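Local coordinates for protein ComZ (Thermus thermophilus, PDB 6QVI) that is a competence-associated pilin that probably serves as a DNA receptor at the pilus tip during natural transformation, at residues G352-F357 with E369-V374; Y389-G394 with H431-V436; N412-G417 with Y442-H447. One frame throughout, in Å; residues are numbered along the deposited sequence.

Contact 1. Residues G352-F357 with E369-V374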
loop_
_atom_site.group_PDB
_atom_site.type_symbol
_atom_site.label_atom_id
_atom_site.label_comp_id
_atom_site.label_asym_id
_atom_site.label_seq_id
_atom_site.Cartn_x
_atom_site.Cartn_y
_atom_site.Cartn_z
ATOM N N GLY A 352 29.295 0.135 17.344
ATOM C CA GLY A 352 28.928 -1.174 17.831
ATOM C C GLY A 352 27.640 -1.748 17.297
ATOM O O GLY A 352 27.087 -2.671 17.876
ATOM N N SER A 353 27.150 -1.210 16.195
ATOM C CA SER A 353 25.938 -1.734 15.602
ATOM C C SER A 353 26.352 -2.665 14.500
ATOM O O SER A 353 27.379 -2.474 13.891
ATOM C CB SER A 353 25.084 -0.617 15.033
ATOM O OG SER A 353 25.861 0.513 14.682
ATOM N N ARG A 354 25.555 -3.685 14.250
ATOM C CA ARG A 354 25.867 -4.638 13.205
ATOM C C ARG A 354 25.201 -4.247 11.905
ATOM O O ARG A 354 24.302 -3.433 11.890
ATOM C CB ARG A 354 25.398 -6.018 13.612
ATOM C CG ARG A 354 26.289 -7.127 13.107
ATOM C CD ARG A 354 26.008 -8.439 13.810
ATOM N NE ARG A 354 27.107 -8.837 14.673
ATOM C CZ ARG A 354 28.323 -9.125 14.233
ATOM N NH1 ARG A 354 28.594 -9.071 12.941
ATOM N NH2 ARG A 354 29.265 -9.471 15.089
ATOM N N GLY A 355 25.652 -4.832 10.808
ATOM C CA GLY A 355 25.083 -4.545 9.503
ATOM C C GLY A 355 25.381 -5.666 8.536
ATOM O O GLY A 355 26.380 -6.385 8.672
ATOM N N GLY A 356 24.517 -5.792 7.534
ATOM C CA GLY A 356 24.642 -6.819 6.519
ATOM C C GLY A 356 23.641 -7.930 6.733
ATOM O O GLY A 356 22.571 -7.717 7.319
ATOM N N PHE A 357 23.988 -9.139 6.308
ATOM C CA PHE A 357 23.124 -10.281 6.554
ATOM C C PHE A 357 23.980 -11.456 6.987
ATOM O O PHE A 357 25.171 -11.528 6.689
ATOM C CB PHE A 357 22.270 -10.670 5.327
ATOM C CG PHE A 357 23.039 -11.361 4.230
ATOM C CD1 PHE A 357 23.234 -12.735 4.248
ATOM C CD2 PHE A 357 23.521 -10.643 3.149
ATOM C CE1 PHE A 357 23.950 -13.374 3.231
ATOM C CE2 PHE A 357 24.237 -11.281 2.121
ATOM C CZ PHE A 357 24.442 -12.644 2.162
ATOM N N GLU A 369 19.428 -13.681 9.239
ATOM C CA GLU A 369 19.178 -12.431 9.897
ATOM C C GLU A 369 19.662 -11.338 9.015
ATOM O O GLU A 369 20.662 -11.493 8.362
ATOM C CB GLU A 369 19.939 -12.379 11.204
ATOM C CG GLU A 369 20.189 -13.734 11.829
ATOM C CD GLU A 369 21.148 -13.679 12.995
ATOM O OE1 GLU A 369 22.047 -14.521 13.055
ATOM O OE2 GLU A 369 21.004 -12.802 13.855
ATOM N N VAL A 370 18.940 -10.231 8.976
ATOM C CA VAL A 370 19.332 -9.116 8.149
ATOM C C VAL A 370 19.348 -7.856 8.996
ATOM O O VAL A 370 18.363 -7.546 9.619
ATOM C CB VAL A 370 18.361 -8.933 6.988
ATOM C CG1 VAL A 370 18.839 -7.844 6.087
ATOM C CG2 VAL A 370 18.246 -10.185 6.161
ATOM N N PHE A 371 20.467 -7.141 9.030
ATOM C CA PHE A 371 20.588 -5.927 9.831
ATOM C C PHE A 371 20.798 -4.766 8.910
ATOM O O PHE A 371 21.836 -4.632 8.317
ATOM C CB PHE A 371 21.780 -6.034 10.748
ATOM C CG PHE A 371 21.952 -7.379 11.358
ATOM C CD1 PHE A 371 22.287 -8.456 10.589
ATOM C CD2 PHE A 371 21.803 -7.547 12.703
ATOM C CE1 PHE A 371 22.456 -9.693 11.149
ATOM C CE2 PHE A 371 21.969 -8.778 13.273
ATOM C CZ PHE A 371 22.300 -9.852 12.494
ATOM N N GLY A 372 19.766 -3.943 8.734
ATOM C CA GLY A 372 19.757 -2.887 7.759
ATOM C C GLY A 372 19.401 -3.479 6.414
ATOM O O GLY A 372 19.040 -4.652 6.298
ATOM N N ASP A 373 19.534 -2.667 5.377
ATOM C CA ASP A 373 19.163 -3.090 4.035
ATOM C C ASP A 373 20.384 -3.506 3.213
ATOM O O ASP A 373 21.423 -2.841 3.231
ATOM C CB ASP A 373 18.405 -1.955 3.355
ATOM C CG ASP A 373 17.201 -1.476 4.186
ATOM O OD1 ASP A 373 16.066 -1.919 3.909
ATOM O OD2 ASP A 373 17.388 -0.664 5.129
ATOM N N VAL A 374 20.237 -4.560 2.435
ATOM C CA VAL A 374 21.317 -5.075 1.626
ATOM C C VAL A 374 20.948 -5.220 0.173
ATOM O O VAL A 374 19.938 -5.764 -0.127
ATOM C CB VAL A 374 21.795 -6.430 2.165
ATOM C CG1 VAL A 374 20.798 -7.035 3.101
ATOM C CG2 VAL A 374 22.068 -7.416 1.068
#
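G356 and F371 form an antiparallel hydrogen-bonded pair in a mixed sheet of the beta-solenoid domain, at the corner where strand 354-355 gives way to strand 357-360. The bond from F371 N to G356 O is 2.8 Å long and nearly straight, at 169°. The return bond, from G356 N to F371 O, is 3.0 Å and more bent. The side chain of F371 lies alongside that of R354, pointing the same way. F371 CB lies 3.8 Å from R354 O and about as far from G355 CA. One ring edge, at F371 CD1, meets G356 O at 3.4 Å. On the other side, F371 CD2 lies 4.0 Å from R354 CB. R354 CD sits over one ring face near the rim, 4.1 Å from F371 CE2 and 4.2 Å from the tip, F371 CZ. An alanine in place of F371 would probably leave the aliphatic part of R354 without this apolar support. Beyond the corner, F357 CB packs on V370 CG2, and F357 CD2 meets V374 CG2 at 4.1 Å. F357 also touches C345, which is disulfide-bonded to C327. The chemistry implies a junction fixed by two backbone bonds, with apolar contacts along both sides.

Contact 2. Residues Y389-G394 with H431-V436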
loop_
_atom_site.group_PDB
_atom_site.type_symbol
_atom_site.label_atom_id
_atom_site.label_comp_id
_atom_site.label_asym_id
_atom_site.label_seq_id
_atom_site.Cartn_x
_atom_site.Cartn_y
_atom_site.Cartn_z
ATOM N N TYR A 389 13.365 -15.971 9.267
ATOM C CA TYR A 389 14.111 -14.752 9.152
ATOM C C TYR A 389 13.921 -13.874 10.323
ATOM O O TYR A 389 13.011 -14.058 11.077
ATOM C CB TYR A 389 13.821 -14.032 7.851
ATOM C CG TYR A 389 12.482 -13.376 7.730
ATOM C CD1 TYR A 389 12.137 -12.317 8.520
ATOM C CD2 TYR A 389 11.584 -13.797 6.784
ATOM C CE1 TYR A 389 10.916 -11.710 8.383
ATOM C CE2 TYR A 389 10.364 -13.200 6.643
ATOM C CZ TYR A 389 10.043 -12.157 7.445
ATOM O OH TYR A 389 8.831 -11.566 7.291
ATOM N N ARG A 390 14.848 -12.956 10.491
ATOM C CA ARG A 390 14.816 -11.986 11.548
ATOM C C ARG A 390 15.372 -10.763 10.890
ATOM O O ARG A 390 16.403 -10.838 10.262
ATOM C CB ARG A 390 15.742 -12.387 12.675
ATOM C CG ARG A 390 15.362 -13.657 13.401
ATOM C CD ARG A 390 16.527 -14.170 14.228
ATOM N NE ARG A 390 16.481 -13.728 15.612
ATOM C CZ ARG A 390 16.649 -14.539 16.642
ATOM N NH1 ARG A 390 16.878 -15.818 16.429
ATOM N NH2 ARG A 390 16.591 -14.075 17.877
ATOM N N ALA A 391 14.715 -9.626 11.028
ATOM C CA ALA A 391 15.209 -8.440 10.375
ATOM C C ALA A 391 14.993 -7.196 11.167
ATOM O O ALA A 391 13.969 -7.032 11.777
ATOM C CB ALA A 391 14.526 -8.290 9.047
ATOM N N GLN A 392 15.955 -6.294 11.130
ATOM C CA GLN A 392 15.797 -5.056 11.837
ATOM C C GLN A 392 16.644 -3.994 11.243
ATOM O O GLN A 392 17.551 -4.269 10.512
ATOM C CB GLN A 392 16.152 -5.221 13.296
ATOM C CG GLN A 392 17.428 -5.971 13.576
ATOM C CD GLN A 392 17.904 -5.737 14.986
ATOM O OE1 GLN A 392 17.876 -4.617 15.482
ATOM N NE2 GLN A 392 18.340 -6.791 15.640
ATOM N N SER A 393 16.304 -2.761 11.537
ATOM C CA SER A 393 17.050 -1.636 11.058
ATOM C C SER A 393 17.052 -0.711 12.222
ATOM O O SER A 393 16.300 0.236 12.287
ATOM C CB SER A 393 16.358 -0.992 9.886
ATOM O OG SER A 393 16.208 -1.912 8.835
ATOM N N GLY A 394 17.907 -1.016 13.170
ATOM C CA GLY A 394 17.982 -0.237 14.386
ATOM C C GLY A 394 16.762 -0.423 15.265
ATOM O O GLY A 394 16.656 -1.418 15.990
ATOM N N HIS A 431 7.001 -7.668 11.759
ATOM C CA HIS A 431 8.321 -8.180 11.541
ATOM C C HIS A 431 8.299 -8.652 10.136
ATOM O O HIS A 431 7.791 -9.705 9.858
ATOM C CB HIS A 431 8.530 -9.356 12.440
ATOM C CG HIS A 431 9.834 -10.026 12.243
ATOM N ND1 HIS A 431 10.055 -11.324 12.624
ATOM C CD2 HIS A 431 10.989 -9.584 11.704
ATOM C CE1 HIS A 431 11.295 -11.654 12.332
ATOM N NE2 HIS A 431 11.881 -10.619 11.770
ATOM N N ALA A 432 8.862 -7.875 9.236
ATOM C CA ALA A 432 8.809 -8.237 7.846
ATOM C C ALA A 432 10.094 -8.075 7.093
ATOM O O ALA A 432 10.854 -7.173 7.328
ATOM C CB ALA A 432 7.752 -7.398 7.183
ATOM N N LEU A 433 10.308 -8.966 6.153
ATOM C CA LEU A 433 11.483 -8.895 5.295
ATOM C C LEU A 433 10.983 -8.706 3.878
ATOM O O LEU A 433 10.149 -9.482 3.398
ATOM C CB LEU A 433 12.335 -10.159 5.398
ATOM C CG LEU A 433 13.548 -10.172 4.478
ATOM C CD1 LEU A 433 14.405 -8.970 4.792
ATOM C CD2 LEU A 433 14.328 -11.480 4.637
ATOM N N GLY A 434 11.454 -7.660 3.225
ATOM C CA GLY A 434 11.010 -7.342 1.888
ATOM C C GLY A 434 12.021 -7.762 0.846
ATOM O O GLY A 434 13.222 -7.811 1.102
ATOM N N PHE A 435 11.533 -8.001 -0.365
ATOM C CA PHE A 435 12.404 -8.444 -1.443
ATOM C C PHE A 435 12.155 -7.596 -2.676
ATOM O O PHE A 435 11.033 -7.563 -3.198
ATOM C CB PHE A 435 12.174 -9.917 -1.738
ATOM C CG PHE A 435 12.656 -10.806 -0.638
ATOM C CD1 PHE A 435 13.937 -11.344 -0.680
ATOM C CD2 PHE A 435 11.852 -11.058 0.471
ATOM C CE1 PHE A 435 14.396 -12.135 0.337
ATOM C CE2 PHE A 435 12.312 -11.849 1.490
ATOM C CZ PHE A 435 13.589 -12.396 1.421
ATOM N N VAL A 436 13.209 -6.951 -3.156
ATOM C CA VAL A 436 13.174 -6.235 -4.420
ATOM C C VAL A 436 14.020 -7.047 -5.381
ATOM O O VAL A 436 15.186 -7.340 -5.094
ATOM C CB VAL A 436 13.686 -4.791 -4.283
ATOM C CG1 VAL A 436 13.671 -4.062 -5.624
ATOM C CG2 VAL A 436 12.837 -4.040 -3.269
#
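This contact joins two walls of the beta-solenoid domain. Strand 389-392 and strand 432-436 belong to different sheets and cross at 88°, with their axes 6.7 Å apart at closest approach. Side chains therefore make the join, and no backbone ladder links the two strands.

The apolar part centres on the Y389 ring. L433 CB stands over the middle of one face, 3.6 Å from the ring centroid, in a CH-pi contact. L433 CD2 extends along the same side, to 4.1 Å from Y389 CG. A391 points its CB toward the crossing strand and meets L433 CD1 at 4.3 Å. A399 of strand 398-406 touches both A391 and L433.

The aromatic part is a T-shaped pair. The edge of Y389 is turned to the face of H431, with the ring centroids 5.0 Å apart and the planes at 74°. Y389 CD1 comes 3.7 Å from H431 NE2. F425 makes a further edge-to-face pair with H431.

The polar part is small but specific. H431 CG is anti to the backbone N (chi1 176°), which carries the imidazole across to the backbone of strand 389-392. ND1 bonds to G426 O, so both ring nitrogens are engaged. This pattern is consistent with a neutral imidazole that has its proton on ND1. The hydroxyl of Y389 bonds to M449 O, which holds the far end of the ring. The imidazole is thus held both by its edge and through its face, and all the main partners are buried. A391 N donates to H431 NE2 at 3.1 Å, almost in the plane of the imidazole.

Contact 3. Residues N412-G417 with Y442-H447; sequences NLDING and YQRGQH
D414, N416 and R444 all place CG anti to their own carbonyl carbon, with chi1 of -82°, -52° and -36°. Beyond CG the R444 chain is extended as far as NE. It runs beside N416, and its tip reaches D414. The setting is a parallel ladder between successive turns of the beta-solenoid, with D414 paired to Y442 and I415 to Q443. Y442 N donates to L413 O at 3.1 Å, and I415 N donates to Y442 O at 3.0 Å.

R444 NH1 carries the polar link. It makes a salt bridge of 2.8 Å to D414 OD2, reached from above the carboxylate plane. It also donates to N416 OD1 at 3.0 Å, and both acceptors lie at the guanidinium edge. The Y442 ring lies against one face of the guanidinium, with R444 NH2 3.5 Å above the ring plane and over its centre. R444 NE bonds to G481 O, so the group is fixed on several sides.

The ladder ends where the chain leaves the strand. I415 O accepts two backbone bonds, from R444 N and from G445 N. A side chain on G445 would run into G417 O. As it is, G445 CA approaches that oxygen, G417 O, to 3.3 Å in a CA-H...O contact.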
loop_
_atom_site.group_PDB
_atom_site.type_symbol
_atom_site.label_atom_id
_atom_site.label_comp_id
_atom_site.label_asym_id
_atom_site.label_seq_id
_atom_site.Cartn_x
_atom_site.Cartn_y
_atom_site.Cartn_z
ATOM N N ASN A 412 17.781 -11.665 -10.249
ATOM C CA ASN A 412 16.717 -12.649 -10.085
ATOM C C ASN A 412 16.785 -13.282 -8.703
ATOM O O ASN A 412 17.837 -13.325 -8.061
ATOM C CB ASN A 412 16.786 -13.729 -11.161
ATOM C CG ASN A 412 16.706 -13.151 -12.554
ATOM O OD1 ASN A 412 15.621 -12.796 -13.039
ATOM N ND2 ASN A 412 17.860 -13.026 -13.203
ATOM N N LEU A 413 15.635 -13.795 -8.263
ATOM C CA LEU A 413 15.464 -14.324 -6.920
ATOM C C LEU A 413 14.673 -15.620 -7.001
ATOM O O LEU A 413 13.690 -15.714 -7.746
ATOM C CB LEU A 413 14.691 -13.324 -6.042
ATOM C CG LEU A 413 14.280 -13.770 -4.623
ATOM C CD1 LEU A 413 15.471 -14.395 -3.838
ATOM C CD2 LEU A 413 13.519 -12.699 -3.792
ATOM N N ASP A 414 15.105 -16.620 -6.233
ATOM C CA ASP A 414 14.449 -17.924 -6.169
ATOM C C ASP A 414 14.281 -18.280 -4.697
ATOM O O ASP A 414 15.263 -18.276 -3.942
ATOM C CB ASP A 414 15.248 -18.996 -6.927
ATOM C CG ASP A 414 14.976 -18.985 -8.451
ATOM O OD1 ASP A 414 14.806 -17.897 -9.033
ATOM O OD2 ASP A 414 14.913 -20.079 -9.076
ATOM N N ILE A 415 13.037 -18.568 -4.285
ATOM C CA ILE A 415 12.716 -18.957 -2.914
ATOM C C ILE A 415 12.111 -20.354 -3.011
ATOM O O ILE A 415 10.916 -20.505 -3.307
ATOM C CB ILE A 415 11.754 -17.966 -2.255
ATOM C CG1 ILE A 415 12.343 -16.556 -2.326
ATOM C CG2 ILE A 415 11.497 -18.304 -0.795
ATOM C CD1 ILE A 415 11.571 -15.533 -1.520
ATOM N N ASN A 416 12.925 -21.388 -2.763
ATOM C CA ASN A 416 12.463 -22.741 -3.047
ATOM C C ASN A 416 11.990 -23.487 -1.814
ATOM O O ASN A 416 11.269 -24.482 -1.950
ATOM C CB ASN A 416 13.564 -23.561 -3.732
ATOM C CG ASN A 416 14.143 -22.857 -4.946
ATOM O OD1 ASN A 416 13.412 -22.195 -5.692
ATOM N ND2 ASN A 416 15.439 -23.038 -5.186
ATOM N N GLY A 417 12.330 -22.998 -0.625
ATOM C CA GLY A 417 11.807 -23.506 0.617
ATOM C C GLY A 417 10.894 -22.471 1.251
ATOM O O GLY A 417 10.617 -21.417 0.692
ATOM N N TYR A 442 10.793 -16.469 -8.584
ATOM C CA TYR A 442 10.185 -17.779 -8.652
ATOM C C TYR A 442 10.082 -18.281 -7.227
ATOM O O TYR A 442 11.109 -18.462 -6.556
ATOM C CB TYR A 442 11.023 -18.729 -9.512
ATOM C CG TYR A 442 10.244 -19.878 -10.131
ATOM C CD1 TYR A 442 9.495 -20.749 -9.349
ATOM C CD2 TYR A 442 10.211 -20.043 -11.512
ATOM C CE1 TYR A 442 8.768 -21.774 -9.933
ATOM C CE2 TYR A 442 9.484 -21.046 -12.101
ATOM C CZ TYR A 442 8.765 -21.919 -11.316
ATOM O OH TYR A 442 8.038 -22.936 -11.924
ATOM N N GLN A 443 8.856 -18.538 -6.779
ATOM C CA GLN A 443 8.622 -19.152 -5.474
ATOM C C GLN A 443 8.184 -20.610 -5.657
ATOM O O GLN A 443 7.065 -20.876 -6.118
ATOM C CB GLN A 443 7.574 -18.369 -4.689
ATOM C CG GLN A 443 6.952 -19.151 -3.552
ATOM C CD GLN A 443 5.801 -18.414 -2.937
ATOM O OE1 GLN A 443 5.624 -17.223 -3.181
ATOM N NE2 GLN A 443 5.031 -19.090 -2.093
ATOM N N ARG A 444 9.036 -21.549 -5.239
ATOM C CA ARG A 444 8.611 -22.939 -5.153
ATOM C C ARG A 444 8.417 -23.429 -3.713
ATOM O O ARG A 444 7.903 -24.549 -3.523
ATOM C CB ARG A 444 9.601 -23.874 -5.888
ATOM C CG ARG A 444 10.232 -23.320 -7.182
ATOM C CD ARG A 444 11.272 -24.256 -7.837
ATOM N NE ARG A 444 11.571 -23.845 -9.216
ATOM C CZ ARG A 444 12.449 -22.910 -9.579
ATOM N NH1 ARG A 444 13.166 -22.241 -8.686
ATOM N NH2 ARG A 444 12.592 -22.639 -10.869
ATOM N N GLY A 445 8.791 -22.622 -2.706
ATOM C CA GLY A 445 8.418 -22.919 -1.327
ATOM C C GLY A 445 6.927 -22.788 -1.086
ATOM O O GLY A 445 6.223 -22.042 -1.769
ATOM N N GLN A 446 6.420 -23.566 -0.129
ATOM C CA GLN A 446 4.971 -23.601 -0.020
ATOM C C GLN A 446 4.422 -22.345 0.641
ATOM O O GLN A 446 3.361 -21.854 0.252
ATOM C CB GLN A 446 4.527 -24.872 0.714
ATOM C CG GLN A 446 4.290 -25.993 -0.299
ATOM C CD GLN A 446 3.218 -27.017 0.069
ATOM O OE1 GLN A 446 2.911 -27.883 -0.753
ATOM N NE2 GLN A 446 2.644 -26.923 1.278
ATOM N N HIS A 447 5.143 -21.792 1.616
ATOM C CA HIS A 447 4.676 -20.634 2.362
ATOM C C HIS A 447 5.833 -19.653 2.475
ATOM O O HIS A 447 6.877 -19.984 3.041
ATOM C CB HIS A 447 4.144 -21.059 3.733
ATOM C CG HIS A 447 3.021 -22.060 3.657
ATOM N ND1 HIS A 447 2.196 -22.176 2.557
ATOM C CD2 HIS A 447 2.606 -23.006 4.533
ATOM C CE1 HIS A 447 1.312 -23.133 2.762
ATOM N NE2 HIS A 447 1.537 -23.654 3.955
#

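Overall arrangement
All three contacts lie in the beta-solenoid domain; contact 1 closes before the other two open. Contacts 1 and 2 have centres 10 Å apart and share a sheet, in which strands 366-371 and 387-392 are parallel neighbours. Probable hydrogen bonds join them, V370 N to R390 O and G372 N to Q392 O, each 2.9 Å. Contacts 2 and 3 have centres 17 Å apart. They interleave along the chain and touch where F435 CD1 packs on L413 CD2 at 3.4 Å. Contacts 1 and 3 do not touch: their nearest atoms are about 10 Å apart. No DNA or other ligand is bound near them, and the three contacts join parts of the domain to one another.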